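Long-range contacts in fructosyl amine:oxygen oxidoreductase (Neosartorya fumigata, PDB 4WCT), which probably catalyses the FAD-dependent oxidative deglycation of fructosyl amines (Amadori products), with molecular oxygen as the electron acceptor: residues E25-V30 and K230-I235; F368-H373 and A401-S406. All blocks are in the same frame, centred on the assembly; numbering follows the deposited sequence.

Contact 1 (E25-V30 and K230-I235); sequences ESSIIV and KAHRTI
Ile28-Val30 and Arg233-Ile235 pair as neighbouring parallel strands in the central sheet of a Rossmann-type FAD-binding domain; the first leads into what appears to be the GxGxxG turn. The ladder of backbone bonds starts with Arg233 N to Ser27 O, continues with Ile29 N to Arg233 O (3.0 Å) and ends with Ile235 N to Ile29 O (2.7 Å), the last being nearly straight at 169°. Alongside these bonds the CA hydrogens of Ile28, Thr234 and Val30 lean on carbonyl oxygens of the facing strand. Where the strands begin, side chains join in. Ser27 OG sits between its own backbone N and carbonyl carbon (chi1 60°), a turn that brings it to His232 N, whose hydrogen bond it accepts at 2.9 Å. The imidazole of His232 turns its ND1 edge to Ser27; Ser27 N, in the ring plane, gives ND1 of His232 a weak bond (3.4 Å). Arg233 leaves the pair: NH1 returns to His232 O, while NH2 reaches Ser20 O. The apolar contacts divide between the faces. Ile28 CG2 meets Ile235 CD1 at 4.0 Å on the face covered by helix 35-46; on the other, Ile29 CD1 presses tightly on Ala231 CB at 3.5 Å.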
loop_
_atom_site.group_PDB
_atom_site.type_symbol
_atom_site.label_atom_id
_atom_site.label_comp_id
_atom_site.label_asym_id
_atom_site.label_seq_id
_atom_site.Cartn_x
_atom_site.Cartn_y
_atom_site.Cartn_z
ATOM N N GLU A 25 -13.685 26.513 -7.852
ATOM C CA GLU A 25 -14.917 26.689 -7.110
ATOM C C GLU A 25 -15.839 25.462 -7.159
ATOM O O GLU A 25 -16.829 25.418 -6.425
ATOM C CB GLU A 25 -15.685 27.904 -7.644
ATOM C CG GLU A 25 -14.994 29.209 -7.316
ATOM C CD GLU A 25 -13.696 29.374 -8.082
ATOM O OE1 GLU A 25 -13.727 29.307 -9.332
ATOM O OE2 GLU A 25 -12.632 29.495 -7.431
ATOM N N SER A 26 -15.497 24.479 -7.986
ATOM C CA SER A 26 -16.296 23.253 -8.132
ATOM C C SER A 26 -16.285 22.474 -6.811
ATOM O O SER A 26 -15.210 22.219 -6.251
ATOM C CB SER A 26 -15.737 22.340 -9.232
ATOM O OG SER A 26 -15.690 22.922 -10.534
ATOM N N SER A 27 -17.450 21.996 -6.376
ATOM C CA SER A 27 -17.530 21.127 -5.208
ATOM C C SER A 27 -17.000 19.731 -5.557
ATOM O O SER A 27 -17.205 19.234 -6.673
ATOM C CB SER A 27 -18.967 21.034 -4.680
ATOM O OG SER A 27 -19.825 20.508 -5.675
ATOM N N ILE A 28 -16.124 19.246 -4.676
ATOM C CA ILE A 28 -15.508 17.941 -4.805
ATOM C C ILE A 28 -15.783 17.081 -3.584
ATOM O O ILE A 28 -15.677 17.560 -2.452
ATOM C CB ILE A 28 -13.981 18.092 -5.005
ATOM C CG1 ILE A 28 -13.727 18.926 -6.266
ATOM C CG2 ILE A 28 -13.351 16.718 -5.233
ATOM C CD1 ILE A 28 -12.320 19.398 -6.382
ATOM N N ILE A 29 -16.089 15.803 -3.828
ATOM C CA ILE A 29 -16.178 14.791 -2.760
ATOM C C ILE A 29 -15.097 13.743 -2.995
ATOM O O ILE A 29 -14.850 13.351 -4.133
ATOM C CB ILE A 29 -17.550 14.071 -2.735
ATOM C CG1 ILE A 29 -18.595 14.935 -2.030
ATOM C CG2 ILE A 29 -17.463 12.730 -2.033
ATOM C CD1 ILE A 29 -19.997 14.574 -2.451
ATOM N N VAL A 30 -14.332 13.469 -1.944
ATOM C CA VAL A 30 -13.336 12.392 -1.965
ATOM C C VAL A 30 -13.835 11.309 -1.061
ATOM O O VAL A 30 -14.157 11.561 0.110
ATOM C CB VAL A 30 -11.983 12.876 -1.416
ATOM C CG1 VAL A 30 -11.013 11.687 -1.274
ATOM C CG2 VAL A 30 -11.419 14.035 -2.255
ATOM N N LYS A 230 -23.850 15.740 -2.440
ATOM C CA LYS A 230 -23.724 16.084 -3.841
ATOM C C LYS A 230 -22.453 16.876 -4.081
ATOM O O LYS A 230 -22.061 17.718 -3.255
ATOM C CB LYS A 230 -24.937 16.901 -4.312
ATOM C CG LYS A 230 -26.262 16.162 -4.188
ATOM C CD LYS A 230 -26.649 15.479 -5.479
ATOM C CE LYS A 230 -28.131 15.125 -5.502
ATOM N NZ LYS A 230 -28.871 15.920 -6.524
ATOM N N ALA A 231 -21.839 16.619 -5.235
ATOM C CA ALA A 231 -20.698 17.362 -5.697
ATOM C C ALA A 231 -20.620 17.386 -7.216
ATOM O O ALA A 231 -21.084 16.458 -7.908
ATOM C CB ALA A 231 -19.421 16.749 -5.117
ATOM N N HIS A 232 -19.926 18.390 -7.717
ATOM C CA HIS A 232 -19.598 18.517 -9.123
ATOM C C HIS A 232 -18.600 17.476 -9.609
ATOM O O HIS A 232 -18.672 17.036 -10.761
ATOM C CB HIS A 232 -19.061 19.912 -9.426
ATOM C CG HIS A 232 -20.120 20.972 -9.418
ATOM N ND1 HIS A 232 -20.121 22.018 -8.521
ATOM C CD2 HIS A 232 -21.279 21.073 -10.111
ATOM C CE1 HIS A 232 -21.217 22.738 -8.685
ATOM N NE2 HIS A 232 -21.930 22.192 -9.651
ATOM N N ARG A 233 -17.703 17.046 -8.722
ATOM C CA ARG A 233 -16.832 15.890 -9.038
ATOM C C ARG A 233 -16.697 14.982 -7.830
ATOM O O ARG A 233 -16.783 15.442 -6.704
ATOM C CB ARG A 233 -15.434 16.315 -9.421
ATOM C CG ARG A 233 -15.311 17.180 -10.672
ATOM C CD ARG A 233 -15.657 16.364 -11.906
ATOM N NE ARG A 233 -15.308 17.056 -13.142
ATOM C CZ ARG A 233 -16.066 17.996 -13.703
ATOM N NH1 ARG A 233 -17.259 18.269 -13.197
ATOM N NH2 ARG A 233 -15.697 18.550 -14.850
ATOM N N THR A 234 -16.644 13.673 -8.101
ATOM C CA THR A 234 -16.529 12.669 -7.041
ATOM C C THR A 234 -15.284 11.849 -7.313
ATOM O O THR A 234 -15.055 11.387 -8.456
ATOM C CB THR A 234 -17.771 11.768 -6.991
ATOM O OG1 THR A 234 -18.918 12.579 -6.703
ATOM C CG2 THR A 234 -17.626 10.682 -5.979
ATOM N N ILE A 235 -14.419 11.764 -6.302
ATOM C CA ILE A 235 -13.181 10.971 -6.416
ATOM C C ILE A 235 -13.301 9.741 -5.535
ATOM O O ILE A 235 -13.526 9.856 -4.333
ATOM C CB ILE A 235 -11.962 11.800 -5.992
ATOM C CG1 ILE A 235 -11.848 13.054 -6.881
ATOM C CG2 ILE A 235 -10.675 10.966 -6.073
ATOM C CD1 ILE A 235 -10.721 13.982 -6.456
#

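Contact 2 (F368-H373 and A401-S406); sequences FLIDRH and ADALES
Strand 369-372 passes the C-terminal end of helix 393-404, which closes in a Schellman motif: Ser406, at positive phi, bonds through N to Ala403 O (3.1 Å), and Lys407 N bonds to Asp402 O. Ile370 and Arg372, alternate residues of the strand, both start toward this end. Ile370 offers the CG2 branch, placed anti to the backbone N, and its methyl meets Ala403 CB at 4.0 Å. Arg372 reaches farther. Its extended chi2 (167°) carries Arg372 CD to 3.6 Å from Ala403 O; the bend at chi3 (53°) then turns the guanidinium to the final turn. There Arg372 NH1 comes 3.2 Å from Leu404 O, which lies at the edge of the guanidinium and in its plane. Ser406 OG approaches obliquely, 3.7 Å from Arg372 NH1. The carbonyls at a helix C-terminus carry partial negative charge and would probably attract the arginine. Behind it, Asp371 OD1 accepts a weak bond from Arg372 N (2.8 Å), while OD2 is bonded to Trp418 N. Leu380 of the adjoining strand 379-383 touches Arg372, Ala403 and Leu404; Ile370 also packs on Ile396 and Ile400 of helix 393-404, and helix 35-46 meets that helix through Leu44 against Leu404.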
loop_
_atom_site.group_PDB
_atom_site.type_symbol
_atom_site.label_atom_id
_atom_site.label_comp_id
_atom_site.label_asym_id
_atom_site.label_seq_id
_atom_site.Cartn_x
_atom_site.Cartn_y
_atom_site.Cartn_z
ATOM N N PHE A 368 -1.188 1.212 -11.076
ATOM C CA PHE A 368 -2.315 1.915 -10.494
ATOM C C PHE A 368 -3.453 2.113 -11.488
ATOM O O PHE A 368 -3.328 1.865 -12.680
ATOM C CB PHE A 368 -1.883 3.265 -9.948
ATOM C CG PHE A 368 -0.647 3.207 -9.042
ATOM C CD1 PHE A 368 -0.467 2.149 -8.132
ATOM C CD2 PHE A 368 0.263 4.254 -9.041
ATOM C CE1 PHE A 368 0.649 2.109 -7.319
ATOM C CE2 PHE A 368 1.410 4.191 -8.246
ATOM C CZ PHE A 368 1.594 3.113 -7.393
ATOM N N LEU A 369 -4.587 2.491 -10.956
ATOM C CA LEU A 369 -5.771 2.775 -11.782
ATOM C C LEU A 369 -6.292 4.149 -11.386
ATOM O O LEU A 369 -6.923 4.330 -10.338
ATOM C CB LEU A 369 -6.812 1.684 -11.607
ATOM C CG LEU A 369 -8.211 1.920 -12.211
ATOM C CD1 LEU A 369 -8.122 2.294 -13.679
ATOM C CD2 LEU A 369 -9.110 0.713 -11.979
ATOM N N ILE A 370 -5.899 5.146 -12.179
ATOM C CA ILE A 370 -6.226 6.527 -11.863
ATOM C C ILE A 370 -6.719 7.153 -13.158
ATOM O O ILE A 370 -5.926 7.352 -14.080
ATOM C CB ILE A 370 -5.006 7.316 -11.365
ATOM C CG1 ILE A 370 -4.450 6.723 -10.082
ATOM C CG2 ILE A 370 -5.372 8.767 -11.119
ATOM C CD1 ILE A 370 -3.093 7.284 -9.748
ATOM N N ASP A 371 -8.030 7.364 -13.252
ATOM C CA ASP A 371 -8.627 7.845 -14.503
ATOM C C ASP A 371 -10.040 8.321 -14.259
ATOM O O ASP A 371 -10.697 7.887 -13.335
ATOM C CB ASP A 371 -8.649 6.711 -15.528
ATOM C CG ASP A 371 -8.736 7.203 -16.972
ATOM O OD1 ASP A 371 -8.746 8.444 -17.227
ATOM O OD2 ASP A 371 -8.718 6.325 -17.857
ATOM N N ARG A 372 -10.522 9.169 -15.160
ATOM C CA ARG A 372 -11.933 9.470 -15.243
ATOM C C ARG A 372 -12.694 8.322 -15.849
ATOM O O ARG A 372 -12.182 7.627 -16.704
ATOM C CB ARG A 372 -12.125 10.758 -16.057
ATOM C CG ARG A 372 -11.269 11.910 -15.528
ATOM C CD ARG A 372 -11.186 13.099 -16.489
ATOM N NE ARG A 372 -12.518 13.542 -16.879
ATOM C CZ ARG A 372 -13.059 14.705 -16.527
ATOM N NH1 ARG A 372 -12.362 15.575 -15.802
ATOM N NH2 ARG A 372 -14.299 15.003 -16.909
ATOM N N HIS A 373 -13.869 8.048 -15.318
ATOM C CA HIS A 373 -14.683 6.927 -15.785
ATOM C C HIS A 373 -15.252 7.281 -17.175
ATOM O O HIS A 373 -15.818 8.357 -17.354
ATOM C CB HIS A 373 -15.817 6.684 -14.802
ATOM C CG HIS A 373 -16.515 5.383 -14.999
ATOM N ND1 HIS A 373 -17.170 5.066 -16.169
ATOM C CD2 HIS A 373 -16.517 4.249 -14.254
ATOM C CE1 HIS A 373 -17.554 3.801 -16.133
ATOM N NE2 HIS A 373 -17.254 3.315 -14.942
ATOM N N ALA A 401 -4.996 14.794 -8.685
ATOM C CA ALA A 401 -5.507 16.132 -9.044
ATOM C C ALA A 401 -5.274 16.454 -10.535
ATOM O O ALA A 401 -6.146 17.061 -11.209
ATOM C CB ALA A 401 -4.903 17.191 -8.153
ATOM N N ASP A 402 -4.129 16.031 -11.065
ATOM C CA ASP A 402 -3.819 16.235 -12.474
ATOM C C ASP A 402 -4.818 15.481 -13.358
ATOM O O ASP A 402 -5.298 15.988 -14.366
ATOM C CB ASP A 402 -2.404 15.742 -12.827
ATOM C CG ASP A 402 -1.286 16.693 -12.408
ATOM O OD1 ASP A 402 -1.544 17.849 -11.947
ATOM O OD2 ASP A 402 -0.115 16.260 -12.515
ATOM N N ALA A 403 -5.128 14.250 -12.988
ATOM C CA ALA A 403 -6.130 13.482 -13.711
ATOM C C ALA A 403 -7.527 14.140 -13.628
ATOM O O ALA A 403 -8.260 14.183 -14.616
ATOM C CB ALA A 403 -6.168 12.070 -13.159
ATOM N N LEU A 404 -7.876 14.695 -12.467
ATOM C CA LEU A 404 -9.122 15.439 -12.311
ATOM C C LEU A 404 -9.158 16.630 -13.278
ATOM O O LEU A 404 -10.197 16.910 -13.898
ATOM C CB LEU A 404 -9.277 15.962 -10.887
ATOM C CG LEU A 404 -10.617 16.601 -10.516
ATOM C CD1 LEU A 404 -11.738 15.573 -10.393
ATOM C CD2 LEU A 404 -10.502 17.418 -9.240
ATOM N N GLU A 405 -7.995 17.219 -13.492
ATOM C CA GLU A 405 -7.857 18.399 -14.341
ATOM C C GLU A 405 -7.496 18.065 -15.790
ATOM O O GLU A 405 -7.169 18.966 -16.565
ATOM C CB GLU A 405 -6.815 19.334 -13.742
ATOM C CG GLU A 405 -7.199 19.903 -12.390
ATOM C CD GLU A 405 -6.090 20.698 -11.699
ATOM O OE1 GLU A 405 -4.970 20.792 -12.225
ATOM O OE2 GLU A 405 -6.377 21.351 -10.693
ATOM N N SER A 406 -7.616 16.792 -16.161
ATOM C CA SER A 406 -7.350 16.305 -17.522
ATOM C C SER A 406 -5.959 16.628 -17.999
ATOM O O SER A 406 -5.757 16.953 -19.162
ATOM C CB SER A 406 -8.387 16.877 -18.506
ATOM O OG SER A 406 -9.666 16.372 -18.196
#

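Overall arrangement
Along the chain both segments of contact 1 precede those of contact 2, and the centres of the contacts lie about 14 Å apart. Both involve one six-stranded mixed sheet: contact 1 joins two inner strands, 28-31 and 233-236; strand 379-383 follows, and contact 2 sets the antiparallel edge strand 369-372 against a helix. That helix, 393-404, ties them together: Leu404 packs through CD1 on Arg233 CB and through CD2 on Ile28 CD1, each at 3.9 Å, so the helix end of contact 2 rests against the strand pair of contact 1. Arg233 NE and Arg372 NH1 are 4.2 Å apart, a close pair of like charges. FAD lies about 8 Å from the Val30 side chain and about 9 Å from that of Ile370, which places both contacts within the framework around the cofactor.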